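Local coordinates for protein excinuclease ABC, subunit A. (Deinococcus radiodurans, PDB 2VF7) that binds DNA, zinc and ATP as a UvrA-family ABC ATPase and probably recognises damaged DNA for excision repair, at residues A[32-43]-A[443-453]; A[90-98]-A[398-406]. The protein carries 1 engineered substitution. All coordinates share one frame; numbering follows the deposited sequence.

Contact 1 (A[32-43]-A[443-453]); sequences KVPRDALVVFTG and VIRRADWLVDV
Val40 and Ala447 pack tightly where strand 38-42 runs beside strand 449-453. Val40 CG2 presses on Ala447 CB at 3.5 Å, closer than usual for two carbons. Its other methyl, CG1, lies anti to the backbone N (chi1 177°) and meets Ile444 CG1 at 4.0 Å. Farther along the same face, Thr42 OG1 donates to Asp452 OD2 at 2.6 Å. The hydroxyl reaches this oxygen on its anti side, 18° out of the carboxylate plane. Thr481 shares OD2 and Ser479 holds OD1, so the buried carboxylate is held at both oxygens. On the opposite face, Val451 CG2 touches Val33 CG1 at 3.6 Å. Pro34 lays its CD over one face of the Trp449 indole, 3.3 Å from the centroid of the five-membered ring. Val39 CG1 meets the indole at its edge, and Ser467 binds NE1. With an alanine at Trp449, the Pro34 ring would probably lose the flat surface under its CD, and Ser467 its indole partner. The solvent side is looser. Lys32 CE passes the indole rim 4.2 Å from Trp449 CH2, and Arg446 turns away to Glu418. Asp448 is the firmer point here: its OD1 accepts Leu38 N at 3.0 Å and also pairs with Lys428. This parallel pair is part of the central sheet of an ABC-type nucleotide-binding fold, whose strand 38-42 leads through Gly43 into the P-loop (Walker A).

Contact 2 (A[90-98]-A[398-406]); sequences GLPPAVALQ and LFGVVYVLD
The Tyr403 ring receives Leu97 and Val95 obliquely, and Val401, just before its strand, lies over one face. Val401 CG2 sits 3.8 Å above the ring plane, offset toward the rim. Leu97 CD1 comes within 3.8 Å of Tyr403 CD2, while Val95 CB is 4.0 Å from Tyr403 CE2. Tyr403 carries its CG opposite the carbonyl carbon (chi1 -72°), and from there the ring leans toward segment 90-98. Gln393 of helix 382-393 bonds the hydroxyl. Leu97 also runs alongside Leu405, the two side chains pointing the same way. Nearer the start of the contact, Val95 CG2 meets Leu398 CD1 tip to tip at 4.2 Å. The other face of the sheet carries smaller groups. Here the side chains of Val402 and of Pro92, from the loop before strand 94-96, cross at about a right angle, with Pro92 CG 3.6 Å from Val402 CG2. Ala94, Ala96 and Val404 lie under helix 49-69, which brings Ala61, Tyr58 and Phe54 against them. The two strands run parallel and are joined by four backbone hydrogen bonds. Val95 N reaches Val402 O at 2.9 Å, and Val404 N returns to Val95 O at 3.0 Å. Pro93 and Val401 touch Pro93 of the second subunit, so this edge of the sheet lies at the dimer interface. The side-chain packing is therefore largely apolar, with the bonding between the strands carried by backbone. At the strand's end Asp406, modelled in two conformers, comes near Ser50 of the ADP site. A hydrophobic strand ending in such an acid is consistent with the Walker B motif of ABC ATPases.

How the contacts relate
From the N terminus, strands 29-34 and 38-42 come first and supply one side of contact 1. The P-loop and helix 49-69 follow, and then segment 90-98. The chain next passes through the first zinc site and the UvrA DNA-binding region before 398-406 returns to close contact 2. After strand 433-437, segment 443-453 closes contact 1. Contact 2 is thus nested inside the loop of contact 1. Both reach one mixed sheet, in which strand 433-437 separates 402-406 from 38-42. Contact 1 also ties in the antiparallel sheet through strand 29-34. The contact centres lie about 14 Å apart. A probable hydrogen bond from Arg35 NH2 to Gly90 O, 2.6 Å long, joins them directly.

Contact 1 (A[32-43]-A[443-453])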
loop_
_atom_site.group_PDB
_atom_site.type_symbol
_atom_site.label_atom_id
_atom_site.label_comp_id
_atom_site.label_asym_id
_atom_site.label_seq_id
_atom_site.Cartn_x
_atom_site.Cartn_y
_atom_site.Cartn_z
ATOM N N LYS A 32 -17.825 7.196 -25.874
ATOM C CA LYS A 32 -16.722 8.149 -25.760
ATOM C C LYS A 32 -17.165 9.344 -24.914
ATOM O O LYS A 32 -18.326 9.756 -24.968
ATOM C CB LYS A 32 -16.246 8.614 -27.140
ATOM C CG LYS A 32 -17.044 9.766 -27.717
ATOM C CD LYS A 32 -16.669 10.093 -29.173
ATOM C CE LYS A 32 -17.504 11.279 -29.693
ATOM N NZ LYS A 32 -16.951 11.886 -30.931
ATOM N N VAL A 33 -16.233 9.891 -24.134
ATOM C CA VAL A 33 -16.510 11.063 -23.286
ATOM C C VAL A 33 -15.318 12.025 -23.261
ATOM O O VAL A 33 -14.166 11.587 -23.129
ATOM C CB VAL A 33 -16.944 10.671 -21.816
ATOM C CG1 VAL A 33 -18.120 9.766 -21.840
ATOM C CG2 VAL A 33 -15.831 9.994 -21.074
ATOM N N PRO A 34 -15.595 13.339 -23.367
ATOM C CA PRO A 34 -14.517 14.324 -23.377
ATOM C C PRO A 34 -13.775 14.390 -22.046
ATOM O O PRO A 34 -14.364 14.186 -20.978
ATOM C CB PRO A 34 -15.241 15.639 -23.680
ATOM C CG PRO A 34 -16.631 15.426 -23.298
ATOM C CD PRO A 34 -16.919 13.978 -23.488
ATOM N N ARG A 35 -12.476 14.636 -22.111
ATOM C CA ARG A 35 -11.723 14.888 -20.898
ATOM C C ARG A 35 -11.686 16.404 -20.793
ATOM O O ARG A 35 -12.025 17.082 -21.773
ATOM C CB ARG A 35 -10.342 14.174 -20.910
ATOM C CG ARG A 35 -9.171 14.960 -21.470
ATOM C CD ARG A 35 -7.814 14.197 -21.331
ATOM N NE ARG A 35 -7.905 12.858 -21.905
ATOM C CZ ARG A 35 -7.798 12.585 -23.201
ATOM N NH1 ARG A 35 -7.568 13.549 -24.071
ATOM N NH2 ARG A 35 -7.927 11.338 -23.627
ATOM N N ASP A 36 -11.372 16.930 -19.607
ATOM C CA ASP A 36 -11.357 18.396 -19.328
ATOM C C ASP A 36 -12.738 19.034 -19.411
ATOM O O ASP A 36 -12.891 20.203 -19.775
ATOM C CB ASP A 36 -10.351 19.153 -20.218
ATOM C CG ASP A 36 -8.936 18.545 -20.178
ATOM O OD1 ASP A 36 -8.294 18.544 -19.109
ATOM O OD2 ASP A 36 -8.457 18.077 -21.232
ATOM N N ALA A 37 -13.749 18.265 -19.029
ATOM C CA ALA A 37 -15.118 18.744 -19.073
ATOM C C ALA A 37 -15.913 18.177 -17.898
ATOM O O ALA A 37 -15.477 17.199 -17.279
ATOM C CB ALA A 37 -15.762 18.375 -20.411
ATOM N N LEU A 38 -17.040 18.825 -17.579
ATOM C CA LEU A 38 -18.040 18.296 -16.672
ATOM C C LEU A 38 -18.945 17.307 -17.404
ATOM O O LEU A 38 -19.825 17.722 -18.155
ATOM C CB LEU A 38 -18.885 19.432 -16.066
ATOM C CG LEU A 38 -20.093 19.059 -15.184
ATOM C CD1 LEU A 38 -19.658 18.305 -13.902
ATOM C CD2 LEU A 38 -20.950 20.263 -14.850
ATOM N N VAL A 39 -18.717 16.011 -17.176
ATOM C CA VAL A 39 -19.511 14.946 -17.790
ATOM C C VAL A 39 -20.450 14.360 -16.744
ATOM O O VAL A 39 -20.008 13.932 -15.675
ATOM C CB VAL A 39 -18.635 13.798 -18.395
ATOM C CG1 VAL A 39 -19.508 12.789 -19.135
ATOM C CG2 VAL A 39 -17.605 14.339 -19.339
ATOM N N VAL A 40 -21.743 14.349 -17.051
ATOM C CA VAL A 40 -22.758 13.823 -16.132
ATOM C C VAL A 40 -23.325 12.519 -16.684
ATOM O O VAL A 40 -23.663 12.439 -17.850
ATOM C CB VAL A 40 -23.877 14.882 -15.847
ATOM C CG1 VAL A 40 -24.952 14.322 -14.957
ATOM C CG2 VAL A 40 -23.285 16.108 -15.172
ATOM N N PHE A 41 -23.377 11.492 -15.844
ATOM C CA PHE A 41 -23.924 10.193 -16.204
ATOM C C PHE A 41 -25.332 10.102 -15.641
ATOM O O PHE A 41 -25.529 10.284 -14.437
ATOM C CB PHE A 41 -23.027 9.066 -15.660
ATOM C CG PHE A 41 -21.634 9.038 -16.284
ATOM C CD1 PHE A 41 -21.327 8.132 -17.284
ATOM C CD2 PHE A 41 -20.645 9.945 -15.879
ATOM C CE1 PHE A 41 -20.042 8.111 -17.872
ATOM C CE2 PHE A 41 -19.374 9.951 -16.471
ATOM C CZ PHE A 41 -19.072 9.013 -17.461
ATOM N N THR A 42 -26.311 9.849 -16.512
ATOM C CA THR A 42 -27.728 9.933 -16.116
ATOM C C THR A 42 -28.607 8.749 -16.545
ATOM O O THR A 42 -28.189 7.901 -17.332
ATOM C CB THR A 42 -28.381 11.268 -16.558
ATOM O OG1 THR A 42 -28.706 11.216 -17.950
ATOM C CG2 THR A 42 -27.450 12.443 -16.295
ATOM N N GLY A 43 -29.829 8.702 -16.018
ATOM C CA GLY A 43 -30.743 7.604 -16.290
ATOM C C GLY A 43 -31.307 7.031 -14.999
ATOM O O GLY A 43 -30.821 7.369 -13.919
ATOM N N VAL A 443 -28.201 20.393 -12.421
ATOM C CA VAL A 443 -26.813 20.063 -12.744
ATOM C C VAL A 443 -26.705 19.475 -14.151
ATOM O O VAL A 443 -25.936 19.977 -14.977
ATOM C CB VAL A 443 -26.167 19.093 -11.724
ATOM C CG1 VAL A 443 -24.734 18.700 -12.183
ATOM C CG2 VAL A 443 -26.162 19.692 -10.297
ATOM N N ILE A 444 -27.474 18.418 -14.422
ATOM C CA ILE A 444 -27.589 17.858 -15.771
ATOM C C ILE A 444 -27.653 18.953 -16.850
ATOM O O ILE A 444 -26.920 18.898 -17.830
ATOM C CB ILE A 444 -28.803 16.900 -15.875
ATOM C CG1 ILE A 444 -28.651 15.754 -14.875
ATOM C CG2 ILE A 444 -28.927 16.333 -17.280
ATOM C CD1 ILE A 444 -29.929 14.988 -14.609
ATOM N N ARG A 445 -28.506 19.956 -16.646
ATOM C CA ARG A 445 -28.681 21.085 -17.580
ATOM C C ARG A 445 -27.406 21.927 -17.823
ATOM O O ARG A 445 -27.257 22.543 -18.869
ATOM C CB ARG A 445 -29.807 21.984 -17.075
ATOM C CG ARG A 445 -30.623 22.704 -18.138
ATOM C CD ARG A 445 -31.891 23.351 -17.521
ATOM N NE ARG A 445 -33.107 22.549 -17.720
ATOM C CZ ARG A 445 -33.890 22.078 -16.749
ATOM N NH1 ARG A 445 -33.629 22.331 -15.466
ATOM N NH2 ARG A 445 -34.964 21.362 -17.072
ATOM N N ARG A 446 -26.489 21.954 -16.865
ATOM C CA ARG A 446 -25.317 22.830 -16.975
ATOM C C ARG A 446 -24.036 22.103 -17.428
ATOM O O ARG A 446 -22.975 22.720 -17.608
ATOM C CB ARG A 446 -25.107 23.589 -15.664
ATOM C CG ARG A 446 -26.211 24.632 -15.409
ATOM C CD ARG A 446 -25.862 25.994 -16.011
ATOM N NE ARG A 446 -24.680 26.534 -15.343
ATOM C CZ ARG A 446 -24.717 27.398 -14.334
ATOM N NH1 ARG A 446 -25.883 27.856 -13.886
ATOM N NH2 ARG A 446 -23.587 27.818 -13.781
ATOM N N ALA A 447 -24.156 20.795 -17.620
ATOM C CA ALA A 447 -23.036 19.946 -17.961
ATOM C C ALA A 447 -22.554 20.146 -19.404
ATOM O O ALA A 447 -23.351 20.446 -20.290
ATOM C CB ALA A 447 -23.407 18.483 -17.715
ATOM N N ASP A 448 -21.247 19.965 -19.620
ATOM C CA ASP A 448 -20.629 20.082 -20.937
ATOM C C ASP A 448 -21.080 18.920 -21.833
ATOM O O ASP A 448 -21.322 19.099 -23.026
ATOM C CB ASP A 448 -19.094 20.096 -20.815
ATOM C CG ASP A 448 -18.553 21.347 -20.085
ATOM O OD1 ASP A 448 -17.683 21.216 -19.186
ATOM O OD2 ASP A 448 -18.978 22.462 -20.420
ATOM N N TRP A 449 -21.199 17.737 -21.240
ATOM C CA TRP A 449 -21.513 16.509 -21.959
ATOM C C TRP A 449 -22.356 15.620 -21.034
ATOM O O TRP A 449 -22.270 15.722 -19.797
ATOM C CB TRP A 449 -20.196 15.817 -22.312
ATOM C CG TRP A 449 -20.219 14.621 -23.248
ATOM C CD1 TRP A 449 -20.321 13.311 -22.890
ATOM C CD2 TRP A 449 -20.024 14.629 -24.674
ATOM N NE1 TRP A 449 -20.249 12.504 -23.997
ATOM C CE2 TRP A 449 -20.052 13.287 -25.106
ATOM C CE3 TRP A 449 -19.848 15.640 -25.627
ATOM C CZ2 TRP A 449 -19.928 12.927 -26.444
ATOM C CZ3 TRP A 449 -19.728 15.284 -26.961
ATOM C CH2 TRP A 449 -19.774 13.934 -27.358
ATOM N N LEU A 450 -23.180 14.755 -21.625
ATOM C CA LEU A 450 -23.923 13.806 -20.813
ATOM C C LEU A 450 -24.054 12.419 -21.418
ATOM O O LEU A 450 -24.188 12.268 -22.616
ATOM C CB LEU A 450 -25.276 14.400 -20.387
ATOM C CG LEU A 450 -26.589 14.084 -21.065
ATOM C CD1 LEU A 450 -27.071 12.673 -20.716
ATOM C CD2 LEU A 450 -27.596 15.122 -20.605
ATOM N N VAL A 451 -23.985 11.407 -20.564
ATOM C CA VAL A 451 -24.166 10.012 -20.963
ATOM C C VAL A 451 -25.435 9.434 -20.314
ATOM O O VAL A 451 -25.468 9.215 -19.095
ATOM C CB VAL A 451 -22.956 9.152 -20.551
ATOM C CG1 VAL A 451 -23.025 7.792 -21.213
ATOM C CG2 VAL A 451 -21.621 9.866 -20.876
ATOM N N ASP A 452 -26.466 9.195 -21.131
ATOM C CA ASP A 452 -27.740 8.647 -20.634
ATOM C C ASP A 452 -27.795 7.146 -20.859
ATOM O O ASP A 452 -27.689 6.661 -21.995
ATOM C CB ASP A 452 -28.962 9.345 -21.268
ATOM C CG ASP A 452 -30.231 9.208 -20.417
ATOM O OD1 ASP A 452 -31.277 8.750 -20.951
ATOM O OD2 ASP A 452 -30.197 9.569 -19.213
ATOM N N VAL A 453 -27.974 6.425 -19.758
ATOM C CA VAL A 453 -27.847 4.974 -19.722
ATOM C C VAL A 453 -29.218 4.262 -19.588
ATOM O O VAL A 453 -30.071 4.658 -18.787
ATOM C CB VAL A 453 -26.875 4.526 -18.580
ATOM C CG1 VAL A 453 -26.843 3.036 -18.445
ATOM C CG2 VAL A 453 -25.460 5.029 -18.827
#

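Contact 2 (A[90-98]-A[398-406])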
loop_
_atom_site.group_PDB
_atom_site.type_symbol
_atom_site.label_atom_id
_atom_site.label_comp_id
_atom_site.label_asym_id
_atom_site.label_seq_id
_atom_site.Cartn_x
_atom_site.Cartn_y
_atom_site.Cartn_z
ATOM N N GLY A 90 -7.125 6.760 -23.603
ATOM C CA GLY A 90 -7.192 8.191 -23.288
ATOM C C GLY A 90 -7.630 8.533 -21.880
ATOM O O GLY A 90 -8.159 9.610 -21.647
ATOM N N LEU A 91 -7.381 7.624 -20.940
ATOM C CA LEU A 91 -7.889 7.733 -19.573
ATOM C C LEU A 91 -6.789 8.131 -18.586
ATOM O O LEU A 91 -5.876 7.335 -18.340
ATOM C CB LEU A 91 -8.461 6.377 -19.131
ATOM C CG LEU A 91 -9.785 6.244 -18.375
ATOM C CD1 LEU A 91 -9.626 5.059 -17.427
ATOM C CD2 LEU A 91 -10.261 7.488 -17.612
ATOM N N PRO A 92 -6.885 9.352 -17.994
ATOM C CA PRO A 92 -5.873 9.767 -16.997
ATOM C C PRO A 92 -6.045 9.005 -15.663
ATOM O O PRO A 92 -6.948 8.187 -15.545
ATOM C CB PRO A 92 -6.106 11.285 -16.831
ATOM C CG PRO A 92 -7.341 11.633 -17.615
ATOM C CD PRO A 92 -7.940 10.371 -18.189
ATOM N N PRO A 93 -5.144 9.217 -14.681
ATOM C CA PRO A 93 -5.424 8.628 -13.360
ATOM C C PRO A 93 -6.699 9.211 -12.736
ATOM O O PRO A 93 -7.146 10.275 -13.157
ATOM C CB PRO A 93 -4.180 8.997 -12.547
ATOM C CG PRO A 93 -3.109 9.215 -13.592
ATOM C CD PRO A 93 -3.841 9.908 -14.704
ATOM N N ALA A 94 -7.282 8.511 -11.757
ATOM C CA ALA A 94 -8.577 8.892 -11.203
ATOM C C ALA A 94 -8.622 8.907 -9.678
ATOM O O ALA A 94 -8.039 8.043 -9.030
ATOM C CB ALA A 94 -9.672 7.976 -11.756
ATOM N N VAL A 95 -9.360 9.878 -9.129
ATOM C CA VAL A 95 -9.673 9.990 -7.699
ATOM C C VAL A 95 -11.199 9.924 -7.503
ATOM O O VAL A 95 -11.923 10.680 -8.127
ATOM C CB VAL A 95 -9.143 11.339 -7.119
ATOM C CG1 VAL A 95 -9.290 11.374 -5.608
ATOM C CG2 VAL A 95 -7.678 11.570 -7.519
ATOM N N ALA A 96 -11.687 9.006 -6.667
ATOM C CA ALA A 96 -13.099 9.002 -6.289
ATOM C C ALA A 96 -13.284 9.842 -5.029
ATOM O O ALA A 96 -12.609 9.608 -4.016
ATOM C CB ALA A 96 -13.626 7.583 -6.069
ATOM N N LEU A 97 -14.183 10.826 -5.113
ATOM C CA LEU A 97 -14.532 11.658 -3.954
ATOM C C LEU A 97 -15.577 11.039 -3.008
ATOM O O LEU A 97 -15.987 11.667 -2.033
ATOM C CB LEU A 97 -14.912 13.079 -4.388
ATOM C CG LEU A 97 -13.733 13.810 -5.067
ATOM C CD1 LEU A 97 -14.137 15.190 -5.504
ATOM C CD2 LEU A 97 -12.487 13.858 -4.163
ATOM N N GLN A 98 -15.974 9.794 -3.303
ATOM C CA GLN A 98 -16.781 8.969 -2.400
ATOM C C GLN A 98 -16.130 7.619 -2.189
ATOM O O GLN A 98 -15.477 7.084 -3.086
ATOM C CB GLN A 98 -18.201 8.788 -2.940
ATOM C CG GLN A 98 -19.131 7.990 -2.015
ATOM C CD GLN A 98 -20.452 8.676 -1.789
ATOM O OE1 GLN A 98 -21.467 8.249 -2.324
ATOM N NE2 GLN A 98 -20.449 9.762 -1.003
ATOM N N LEU A 398 -3.572 19.424 -7.213
ATOM C CA LEU A 398 -3.619 18.295 -8.166
ATOM C C LEU A 398 -4.011 18.738 -9.573
ATOM O O LEU A 398 -4.938 19.543 -9.736
ATOM C CB LEU A 398 -4.595 17.201 -7.729
ATOM C CG LEU A 398 -4.070 15.939 -7.063
ATOM C CD1 LEU A 398 -4.955 14.743 -7.433
ATOM C CD2 LEU A 398 -2.635 15.669 -7.468
ATOM N N PHE A 399 -3.319 18.168 -10.566
ATOM C CA PHE A 399 -3.446 18.548 -11.975
ATOM C C PHE A 399 -3.497 17.286 -12.822
ATOM O O PHE A 399 -2.784 16.343 -12.541
ATOM C CB PHE A 399 -2.252 19.415 -12.415
ATOM C CG PHE A 399 -2.293 19.811 -13.862
ATOM C CD1 PHE A 399 -2.710 21.080 -14.232
ATOM C CD2 PHE A 399 -1.930 18.907 -14.859
ATOM C CE1 PHE A 399 -2.768 21.456 -15.576
ATOM C CE2 PHE A 399 -1.988 19.269 -16.199
ATOM C CZ PHE A 399 -2.415 20.551 -16.560
ATOM N N GLY A 400 -4.344 17.278 -13.847
ATOM C CA GLY A 400 -4.453 16.163 -14.776
ATOM C C GLY A 400 -4.994 14.845 -14.234
ATOM O O GLY A 400 -4.527 13.798 -14.639
ATOM N N VAL A 401 -5.953 14.876 -13.308
ATOM C CA VAL A 401 -6.628 13.642 -12.855
ATOM C C VAL A 401 -8.108 13.754 -13.258
ATOM O O VAL A 401 -8.545 14.832 -13.657
ATOM C CB VAL A 401 -6.497 13.375 -11.293
ATOM C CG1 VAL A 401 -5.084 13.071 -10.882
ATOM C CG2 VAL A 401 -7.060 14.520 -10.461
ATOM N N VAL A 402 -8.842 12.645 -13.193
ATOM C CA VAL A 402 -10.304 12.638 -13.248
ATOM C C VAL A 402 -10.910 12.493 -11.854
ATOM O O VAL A 402 -10.550 11.584 -11.106
ATOM C CB VAL A 402 -10.881 11.447 -14.058
ATOM C CG1 VAL A 402 -12.333 11.769 -14.502
ATOM C CG2 VAL A 402 -10.022 11.116 -15.248
ATOM N N TYR A 403 -11.853 13.374 -11.524
ATOM C CA TYR A 403 -12.654 13.235 -10.302
ATOM C C TYR A 403 -13.956 12.521 -10.603
ATOM O O TYR A 403 -14.682 12.897 -11.520
ATOM C CB TYR A 403 -12.930 14.599 -9.681
ATOM C CG TYR A 403 -11.697 15.205 -9.039
ATOM C CD1 TYR A 403 -11.020 16.282 -9.632
ATOM C CD2 TYR A 403 -11.201 14.691 -7.851
ATOM C CE1 TYR A 403 -9.884 16.839 -9.031
ATOM C CE2 TYR A 403 -10.062 15.224 -7.249
ATOM C CZ TYR A 403 -9.414 16.304 -7.830
ATOM O OH TYR A 403 -8.297 16.818 -7.193
ATOM N N VAL A 404 -14.233 11.475 -9.831
ATOM C CA VAL A 404 -15.458 10.688 -9.988
ATOM C C VAL A 404 -16.412 10.936 -8.797
ATOM O O VAL A 404 -16.130 10.569 -7.658
ATOM C CB VAL A 404 -15.144 9.181 -10.164
ATOM C CG1 VAL A 404 -16.321 8.485 -10.801
ATOM C CG2 VAL A 404 -13.899 8.987 -11.024
ATOM N N LEU A 405 -17.523 11.609 -9.080
ATOM C CA LEU A 405 -18.462 12.022 -8.042
ATOM C C LEU A 405 -19.816 11.283 -8.127
ATOM O O LEU A 405 -20.292 10.941 -9.217
ATOM C CB LEU A 405 -18.653 13.548 -8.064
ATOM C CG LEU A 405 -17.465 14.503 -7.827
ATOM C CD1 LEU A 405 -17.044 15.206 -9.107
ATOM C CD2 LEU A 405 -17.859 15.578 -6.839
ATOM N N ASP A 406 -20.421 11.037 -6.972
ATOM C CA ASP A 406 -21.723 10.351 -6.917
ATOM C C ASP A 406 -22.778 11.179 -6.189
ATOM O O ASP A 406 -22.891 11.110 -4.966
ATOM C CB ASP A 406 -21.607 8.968 -6.276
ATOM C CG ASP A 406 -22.967 8.309 -6.069
ATOM O OD1 ASP A 406 -23.412 8.254 -4.905
ATOM O OD2 ASP A 406 -23.608 7.880 -7.067
#